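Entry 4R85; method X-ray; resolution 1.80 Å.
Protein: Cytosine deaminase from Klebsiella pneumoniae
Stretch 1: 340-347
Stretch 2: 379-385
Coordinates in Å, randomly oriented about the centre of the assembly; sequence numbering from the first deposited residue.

Stretch 1, residues 340-347: DLQRCLDF
Stretch 2, residues 379-385: NDYEAVR

Two segments of one chain of Klebsiella pneumoniae cytosine deaminase meet where a helix that includes Leu341 leads through Arg343 (phi/psi -130/18) into a 3-10 segment, Cys344 to Phe347, and where a second helix starts at Asp380. The first turn of that second helix abuts the bend: Leu341 CA lies 5.1 Å from Tyr381 CA, and Gln342 CA 5.5 Å from Asp380 CA. Together the stretches bury 397 Å².

Asp380 is the polar centre of the contact. Its CA-to-CB bond points toward stretch 1, and chi1 m (-72°) with chi2 35° brings the carboxylate to the start of the 3-10 segment, where Leu345 N donates to Asp380 OD2 (2.9 Å, 155°). Cys344 N is 3.2 Å from the same Asp380 OD2, but its angle is too poor for a hydrogen bond. Asp380 is buried, and both its oxygens also have hydrogen-bond partners elsewhere in the structure. Leu341 O sits 3.3 Å from Asp380 CB and 3.4 Å from Tyr381 N, the latter again without hydrogen-bonding geometry.

Apolar side chains pack next to this anchor. Leu341 (m, t; -73°, 171°) sends CD1 to the ring edge of Tyr381, 3.8 Å from Tyr381 CD1, while its CD2 lies 4.0 Å from Val384 CG1. Tyr381 takes chi1 t (171°) and chi2 78°; its OH bonds elsewhere in the structure. Val384, one turn beyond Asp380, adopts p (74°), and its CG1 also meets Cys344 SG at 4.0 Å, Cys344 itself being p (65°). Leu345, its CA-to-CB bond pointing toward stretch 2 and its rotamer m, t (-73°, 180°), places CD1 4.1 Å from Ala383 CB; the CA-to-CB bond of Ala383 also points toward stretch 1.

Local bonds hold the flanks. The CA-to-CB bond of Arg343 points away from stretch 2, and the side chain curls through p, p, p (50°, 71°, 63°), so that NE reaches Asp346 OD2 at 2.9 Å in a salt bridge and NH1 donates to the same Asp346 OD2 at 3.0 Å; Asp346 is m (-73°, chi2 -10°). Asn379, p (60°, chi2 30°), caps the second helix: its OD1 accepts from Glu382 N at 2.9 Å, satisfying an amide of the first turn. Ala383 N to Asn379 O (3.1 Å) and Val384 N to Asp380 O (3.1 Å) continue the helical pattern. The CA-to-CB bond of Glu382 (m, m; -71°, -65°) points away from stretch 1, and Arg385 (t, t, p) pairs with Glu382, NH1 lying 3.0 Å from Glu382 OE1 in a salt bridge.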

# COMPACT_ATOMS: atom_id res chain seq x y z
N ASP A 340 17.49 3.83 -2.07
CA ASP A 340 16.43 2.97 -2.60
C ASP A 340 15.38 3.81 -3.35
O ASP A 340 15.01 3.50 -4.47
CB ASP A 340 15.70 2.21 -1.47
CG ASP A 340 16.62 1.26 -0.69
OD1 ASP A 340 17.44 0.54 -1.30
OD2 ASP A 340 16.49 1.23 0.56
N LEU A 341 14.92 4.88 -2.70
CA LEU A 341 13.85 5.72 -3.25
C LEU A 341 14.23 6.48 -4.52
O LEU A 341 13.39 6.72 -5.38
CB LEU A 341 13.31 6.67 -2.17
CG LEU A 341 12.45 5.97 -1.11
CD1 LEU A 341 12.12 6.89 0.06
CD2 LEU A 341 11.17 5.42 -1.72
N GLN A 342 15.51 6.85 -4.64
CA GLN A 342 15.99 7.55 -5.82
C GLN A 342 16.01 6.72 -7.11
O GLN A 342 16.07 7.28 -8.20
CB GLN A 342 17.37 8.14 -5.58
CG GLN A 342 17.36 9.42 -4.77
CD GLN A 342 18.54 10.32 -5.09
OE1 GLN A 342 18.38 11.53 -5.27
NE2 GLN A 342 19.73 9.73 -5.18
N ARG A 343 15.97 5.40 -6.98
CA ARG A 343 15.98 4.51 -8.15
C ARG A 343 14.88 3.44 -8.10
O ARG A 343 14.96 2.44 -8.81
CB ARG A 343 17.36 3.83 -8.32
CG ARG A 343 17.94 3.15 -7.07
CD ARG A 343 17.21 1.87 -6.64
NE ARG A 343 17.29 0.82 -7.66
CZ ARG A 343 17.83 -0.38 -7.46
NH1 ARG A 343 17.88 -1.26 -8.45
NH2 ARG A 343 18.31 -0.69 -6.27
N CYS A 344 13.86 3.65 -7.27
CA CYS A 344 12.86 2.59 -7.05
C CYS A 344 12.04 2.25 -8.28
O CYS A 344 11.44 1.16 -8.37
CB CYS A 344 11.92 2.95 -5.88
SG CYS A 344 10.89 4.40 -6.18
N LEU A 345 12.00 3.14 -9.27
CA LEU A 345 11.22 2.82 -10.47
C LEU A 345 11.84 1.68 -11.29
O LEU A 345 11.15 1.07 -12.13
CB LEU A 345 10.98 4.07 -11.34
CG LEU A 345 9.95 5.06 -10.79
CD1 LEU A 345 9.79 6.27 -11.73
CD2 LEU A 345 8.60 4.38 -10.54
N ASP A 346 13.11 1.37 -11.04
CA ASP A 346 13.76 0.19 -11.62
C ASP A 346 12.90 -1.07 -11.49
O ASP A 346 12.86 -1.91 -12.39
CB ASP A 346 15.09 -0.12 -10.91
CG ASP A 346 16.20 0.86 -11.24
OD1 ASP A 346 16.06 1.70 -12.16
OD2 ASP A 346 17.26 0.76 -10.57
N PHE A 347 12.25 -1.22 -10.34
CA PHE A 347 11.56 -2.48 -10.01
C PHE A 347 10.25 -2.70 -10.75
O PHE A 347 9.69 -3.80 -10.69
CB PHE A 347 11.36 -2.59 -8.49
CG PHE A 347 12.65 -2.55 -7.73
CD1 PHE A 347 13.54 -3.61 -7.80
CD2 PHE A 347 13.00 -1.44 -6.97
CE1 PHE A 347 14.75 -3.58 -7.12
CE2 PHE A 347 14.20 -1.40 -6.29
CZ PHE A 347 15.08 -2.47 -6.36
N ASN A 379 10.65 12.87 -10.41
CA ASN A 379 11.67 11.86 -10.13
C ASN A 379 11.04 10.61 -9.50
O ASN A 379 9.84 10.61 -9.26
CB ASN A 379 12.82 12.44 -9.27
CG ASN A 379 12.35 12.96 -7.91
OD1 ASN A 379 11.39 12.47 -7.34
ND2 ASN A 379 13.06 13.95 -7.39
N ASP A 380 11.85 9.58 -9.25
CA ASP A 380 11.36 8.30 -8.71
C ASP A 380 10.68 8.46 -7.35
O ASP A 380 9.61 7.90 -7.11
CB ASP A 380 12.51 7.29 -8.53
CG ASP A 380 13.04 6.75 -9.84
OD1 ASP A 380 13.08 7.48 -10.85
OD2 ASP A 380 13.46 5.56 -9.85
N TYR A 381 11.31 9.21 -6.46
CA TYR A 381 10.81 9.43 -5.10
C TYR A 381 9.41 10.04 -5.10
O TYR A 381 8.51 9.56 -4.41
CB TYR A 381 11.77 10.34 -4.34
CG TYR A 381 11.24 10.81 -3.01
CD1 TYR A 381 11.25 9.98 -1.90
CD2 TYR A 381 10.72 12.09 -2.86
CE1 TYR A 381 10.77 10.40 -0.68
CE2 TYR A 381 10.24 12.53 -1.64
CZ TYR A 381 10.27 11.68 -0.55
OH TYR A 381 9.80 12.11 0.67
N GLU A 382 9.24 11.11 -5.86
CA GLU A 382 7.94 11.77 -5.93
C GLU A 382 6.90 10.87 -6.61
O GLU A 382 5.73 10.89 -6.23
CB GLU A 382 8.06 13.12 -6.63
CG GLU A 382 8.77 14.15 -5.77
CD GLU A 382 7.98 14.48 -4.52
OE1 GLU A 382 6.75 14.68 -4.63
OE2 GLU A 382 8.57 14.54 -3.42
N ALA A 383 7.33 10.10 -7.60
CA ALA A 383 6.41 9.19 -8.29
C ALA A 383 5.75 8.22 -7.31
O ALA A 383 4.53 8.07 -7.31
CB ALA A 383 7.13 8.43 -9.40
N VAL A 384 6.55 7.59 -6.44
CA VAL A 384 5.99 6.63 -5.49
C VAL A 384 5.29 7.31 -4.31
O VAL A 384 4.26 6.83 -3.82
CB VAL A 384 7.03 5.55 -5.02
CG1 VAL A 384 8.03 6.13 -4.04
CG2 VAL A 384 6.30 4.35 -4.39
N ARG A 385 5.82 8.44 -3.87
CA ARG A 385 5.24 9.14 -2.73
C ARG A 385 3.85 9.66 -3.07
O ARG A 385 2.94 9.58 -2.24
CB ARG A 385 6.10 10.31 -2.27
CG ARG A 385 5.58 10.92 -0.97
CD ARG A 385 6.35 12.16 -0.55
NE ARG A 385 6.13 13.28 -1.46
CZ ARG A 385 5.07 14.09 -1.43
NH1 ARG A 385 4.97 15.08 -2.31
NH2 ARG A 385 4.10 13.91 -0.54